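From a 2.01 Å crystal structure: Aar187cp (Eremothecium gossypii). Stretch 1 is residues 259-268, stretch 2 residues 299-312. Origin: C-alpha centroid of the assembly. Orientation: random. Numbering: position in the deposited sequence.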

# COMPACT_ATOMS: atom_id res chain seq x y z
N VAL A 259 -20.93 4.56 1.41
CA VAL A 259 -21.24 5.82 0.72
C VAL A 259 -22.56 6.39 1.26
O VAL A 259 -22.64 7.60 1.58
CB VAL A 259 -21.24 5.62 -0.80
CG1 VAL A 259 -21.86 6.83 -1.53
CG2 VAL A 259 -19.82 5.33 -1.28
N GLN A 260 -23.57 5.52 1.40
CA GLN A 260 -24.88 5.92 1.94
C GLN A 260 -24.77 6.48 3.35
O GLN A 260 -25.51 7.39 3.69
CB GLN A 260 -25.92 4.82 1.93
CG GLN A 260 -26.68 4.62 0.62
CD GLN A 260 -27.35 3.25 0.59
OE1 GLN A 260 -26.78 2.26 0.07
NE2 GLN A 260 -28.54 3.16 1.19
N LEU A 261 -23.85 5.95 4.16
CA LEU A 261 -23.65 6.40 5.51
C LEU A 261 -23.21 7.87 5.47
O LEU A 261 -23.52 8.60 6.36
CB LEU A 261 -22.57 5.54 6.21
CG LEU A 261 -22.40 5.74 7.71
CD1 LEU A 261 -23.77 5.77 8.33
CD2 LEU A 261 -21.59 4.64 8.41
N HIS A 262 -22.46 8.29 4.44
CA HIS A 262 -21.82 9.60 4.46
C HIS A 262 -22.39 10.41 3.39
O HIS A 262 -21.72 11.25 2.84
CB HIS A 262 -20.33 9.49 4.25
CG HIS A 262 -19.62 8.73 5.33
ND1 HIS A 262 -19.29 9.30 6.51
CD2 HIS A 262 -19.19 7.41 5.39
CE1 HIS A 262 -18.67 8.38 7.30
NE2 HIS A 262 -18.59 7.23 6.60
N GLN A 263 -23.64 10.13 3.05
CA GLN A 263 -24.24 10.78 1.88
C GLN A 263 -24.36 12.32 2.02
O GLN A 263 -24.25 13.05 1.04
CB GLN A 263 -25.56 10.11 1.51
CG GLN A 263 -26.69 10.40 2.45
CD GLN A 263 -27.94 9.65 2.07
OE1 GLN A 263 -27.92 8.43 1.89
NE2 GLN A 263 -29.02 10.37 1.93
N ASN A 264 -24.51 12.80 3.26
CA ASN A 264 -24.46 14.22 3.61
C ASN A 264 -23.22 14.95 3.10
O ASN A 264 -23.28 16.17 2.81
CB ASN A 264 -24.61 14.36 5.13
CG ASN A 264 -25.89 13.71 5.64
OD1 ASN A 264 -25.87 12.60 6.20
ND2 ASN A 264 -27.01 14.36 5.39
N ASN A 265 -22.14 14.19 2.91
CA ASN A 265 -20.87 14.72 2.39
C ASN A 265 -20.71 14.70 0.89
O ASN A 265 -19.71 15.20 0.40
CB ASN A 265 -19.66 13.98 3.01
CG ASN A 265 -19.37 14.47 4.40
OD1 ASN A 265 -18.56 15.40 4.60
ND2 ASN A 265 -20.06 13.90 5.37
N ILE A 266 -21.68 14.12 0.17
CA ILE A 266 -21.61 14.03 -1.32
C ILE A 266 -21.90 15.36 -2.01
O ILE A 266 -21.18 15.78 -2.93
CB ILE A 266 -22.50 12.88 -1.91
CG1 ILE A 266 -21.81 11.51 -1.66
CG2 ILE A 266 -22.66 13.05 -3.43
CD1 ILE A 266 -22.73 10.46 -1.09
N VAL A 267 -22.96 16.02 -1.60
CA VAL A 267 -23.33 17.25 -2.29
C VAL A 267 -22.38 18.36 -1.88
O VAL A 267 -21.76 19.01 -2.73
CB VAL A 267 -24.74 17.71 -1.97
CG1 VAL A 267 -25.07 18.96 -2.82
CG2 VAL A 267 -25.71 16.56 -2.20
N SER A 268 -22.23 18.51 -0.56
CA SER A 268 -21.35 19.47 0.02
C SER A 268 -20.55 18.78 1.13
O SER A 268 -21.04 17.82 1.72
CB SER A 268 -22.18 20.58 0.61
OG SER A 268 -21.41 21.75 0.60
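Stretch 2, residues 299-312: EELTNFGAVFRSVF

No clear hydrogen bond joins the two stretches, although two glutamine side chains of stretch 1 lie along the line of contact; the contact combines apolar packing with the long side chain of Gln260, which has the most area covered of any residue in either stretch, and buries 388 Å² in all, both sides summed. The stretches run in the same general direction, as the register of their backbones records: Gln260 CA lies 7.3 Å from Phe304 CA, Gln263 CA 7.4 Å from Val307 CA, and Val267 CA 7.6 Å from Val311 CA. The nearly constant spacing shows that the two backbones stay side by side over this length.

The helical path of stretch 1 is broken at His262. Its first three residues belong to a helix that begins earlier in the chain, and His262, with phi/psi of -116/29, is the first to leave helical geometry; a weakly bonded helix then spans about 264-267. Stretch 2 opens with a weakly bonded helix at about 299-302, where Thr302 OG1 donates a hydrogen bond to Glu299 O (2.6 Å). A regular helix then follows, with i to i+4 bonds such as Phe308 N to Phe304 O (3.1 Å) and Val311 N to Val307 O (3.1 Å), and it continues beyond the stretch.

At the start of the contact, Phe304 directs its CA-to-CB bond sideways, but the end of its side chain, an m rotamer (chi1 -85°), comes nearer to stretch 1. Val259 CG1 approaches Phe304 CZ to 3.6 Å, and Gln260 CG lies 4.5 Å from Phe304 CD1; both meet the ring obliquely. Gln260 also directs its own CA-to-CB bond sideways, yet its end reaches stretch 2 near Asn303 and Glu300. There Asn303 CB is 3.4 Å from the modelled Gln260 NE2, and the modelled Gln260 OE1 is 3.3 Å from Glu300 O. The amides of Gln260 and Gln263 are both probably turned over in the model, so these atom names do not settle what the polar contact is.

Farther along, Val307 points toward stretch 1 and has more of its area covered by that stretch than any other residue of stretch 2. Its side chain packs against the amide end of Gln263, a p rotamer at chi1. One helical turn later, Val311 and Val267 face each other, both t at chi1 and both pointing toward the opposing stretch, and Val311 CG2 comes to 4.0 Å from Val267 CG2. This apolar pair closes the contact; Phe308 and Phe312 lie out of reach of stretch 1.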

# COMPACT_ATOMS: atom_id res chain seq x y z
N GLU A 299 -28.46 -4.95 -5.44
CA GLU A 299 -29.57 -4.15 -4.87
C GLU A 299 -29.19 -2.92 -4.01
O GLU A 299 -29.80 -1.88 -4.19
CB GLU A 299 -30.60 -5.03 -4.14
CG GLU A 299 -30.73 -4.73 -2.66
CD GLU A 299 -31.70 -5.65 -1.94
OE1 GLU A 299 -32.62 -6.21 -2.60
OE2 GLU A 299 -31.54 -5.81 -0.72
N GLU A 300 -28.22 -3.01 -3.10
CA GLU A 300 -27.91 -1.80 -2.26
C GLU A 300 -27.34 -0.63 -3.07
O GLU A 300 -27.40 0.49 -2.61
CB GLU A 300 -26.93 -2.05 -1.06
CG GLU A 300 -27.55 -2.68 0.18
CD GLU A 300 -27.44 -4.20 0.14
OE1 GLU A 300 -27.53 -4.83 -0.96
OE2 GLU A 300 -27.21 -4.79 1.22
N LEU A 301 -26.75 -0.91 -4.24
CA LEU A 301 -26.18 0.18 -5.01
C LEU A 301 -27.35 0.98 -5.63
O LEU A 301 -27.25 2.20 -5.83
CB LEU A 301 -25.18 -0.34 -6.07
CG LEU A 301 -24.36 0.67 -6.86
CD1 LEU A 301 -23.58 1.61 -5.97
CD2 LEU A 301 -23.44 -0.08 -7.83
N THR A 302 -28.47 0.29 -5.86
CA THR A 302 -29.64 0.96 -6.41
C THR A 302 -30.30 1.87 -5.36
O THR A 302 -31.10 2.73 -5.71
CB THR A 302 -30.68 -0.00 -6.97
OG1 THR A 302 -31.38 -0.59 -5.87
CG2 THR A 302 -30.05 -1.10 -7.84
N ASN A 303 -29.97 1.70 -4.08
CA ASN A 303 -30.42 2.67 -3.08
C ASN A 303 -29.69 3.97 -3.19
O ASN A 303 -29.96 4.88 -2.41
CB ASN A 303 -30.14 2.18 -1.70
CG ASN A 303 -30.98 1.01 -1.35
OD1 ASN A 303 -32.04 0.80 -1.92
ND2 ASN A 303 -30.49 0.21 -0.43
N PHE A 304 -28.73 4.04 -4.11
CA PHE A 304 -28.17 5.34 -4.50
C PHE A 304 -29.32 6.15 -5.20
O PHE A 304 -29.23 7.39 -5.32
CB PHE A 304 -27.00 5.18 -5.52
CG PHE A 304 -25.61 4.91 -4.93
CD1 PHE A 304 -25.43 4.44 -3.65
CD2 PHE A 304 -24.46 5.11 -5.75
CE1 PHE A 304 -24.13 4.19 -3.16
CE2 PHE A 304 -23.17 4.89 -5.26
CZ PHE A 304 -23.00 4.41 -3.97
N GLY A 305 -30.38 5.44 -5.63
CA GLY A 305 -31.63 6.09 -6.13
C GLY A 305 -32.08 7.29 -5.31
O GLY A 305 -32.36 8.39 -5.85
N ALA A 306 -32.15 7.09 -3.99
CA ALA A 306 -32.59 8.11 -3.02
C ALA A 306 -31.81 9.38 -3.18
O ALA A 306 -32.35 10.47 -3.38
CB ALA A 306 -32.46 7.60 -1.58
N VAL A 307 -30.51 9.24 -3.12
CA VAL A 307 -29.61 10.40 -3.17
C VAL A 307 -29.70 11.16 -4.50
O VAL A 307 -29.76 12.38 -4.53
CB VAL A 307 -28.15 9.94 -2.91
CG1 VAL A 307 -27.32 11.10 -2.37
CG2 VAL A 307 -28.13 8.70 -1.98
N PHE A 308 -29.73 10.44 -5.61
CA PHE A 308 -29.83 11.09 -6.90
C PHE A 308 -31.14 11.90 -6.94
O PHE A 308 -31.16 12.97 -7.50
CB PHE A 308 -29.86 10.04 -8.00
CG PHE A 308 -30.34 10.55 -9.30
CD1 PHE A 308 -29.48 11.22 -10.16
CD2 PHE A 308 -31.69 10.37 -9.69
CE1 PHE A 308 -29.92 11.69 -11.39
CE2 PHE A 308 -32.13 10.84 -10.91
CZ PHE A 308 -31.23 11.50 -11.77
N ARG A 309 -32.22 11.37 -6.38
CA ARG A 309 -33.52 12.10 -6.32
C ARG A 309 -33.38 13.45 -5.58
O ARG A 309 -33.79 14.49 -6.10
CB ARG A 309 -34.59 11.25 -5.66
CG ARG A 309 -35.19 10.19 -6.57
CD ARG A 309 -36.33 9.46 -5.85
NE ARG A 309 -35.89 8.29 -5.08
CZ ARG A 309 -35.65 7.08 -5.61
NH1 ARG A 309 -35.80 6.89 -6.92
NH2 ARG A 309 -35.25 6.07 -4.85
N SER A 310 -32.77 13.40 -4.40
CA SER A 310 -32.41 14.59 -3.62
C SER A 310 -31.76 15.66 -4.46
O SER A 310 -32.15 16.82 -4.44
CB SER A 310 -31.41 14.22 -2.54
OG SER A 310 -31.98 14.34 -1.26
N VAL A 311 -30.72 15.24 -5.17
CA VAL A 311 -29.90 16.14 -5.97
C VAL A 311 -30.69 16.71 -7.17
O VAL A 311 -30.54 17.89 -7.55
CB VAL A 311 -28.66 15.35 -6.48
CG1 VAL A 311 -27.94 16.10 -7.58
CG2 VAL A 311 -27.73 14.98 -5.32
N PHE A 312 -31.52 15.87 -7.77
CA PHE A 312 -32.27 16.25 -8.95
C PHE A 312 -33.34 17.31 -8.61
O PHE A 312 -33.54 18.26 -9.37
CB PHE A 312 -32.98 15.04 -9.53
CG PHE A 312 -34.04 15.41 -10.54
CD1 PHE A 312 -33.67 15.90 -11.80
CD2 PHE A 312 -35.41 15.31 -10.21
CE1 PHE A 312 -34.66 16.27 -12.72
CE2 PHE A 312 -36.39 15.65 -11.14
CZ PHE A 312 -36.02 16.13 -12.38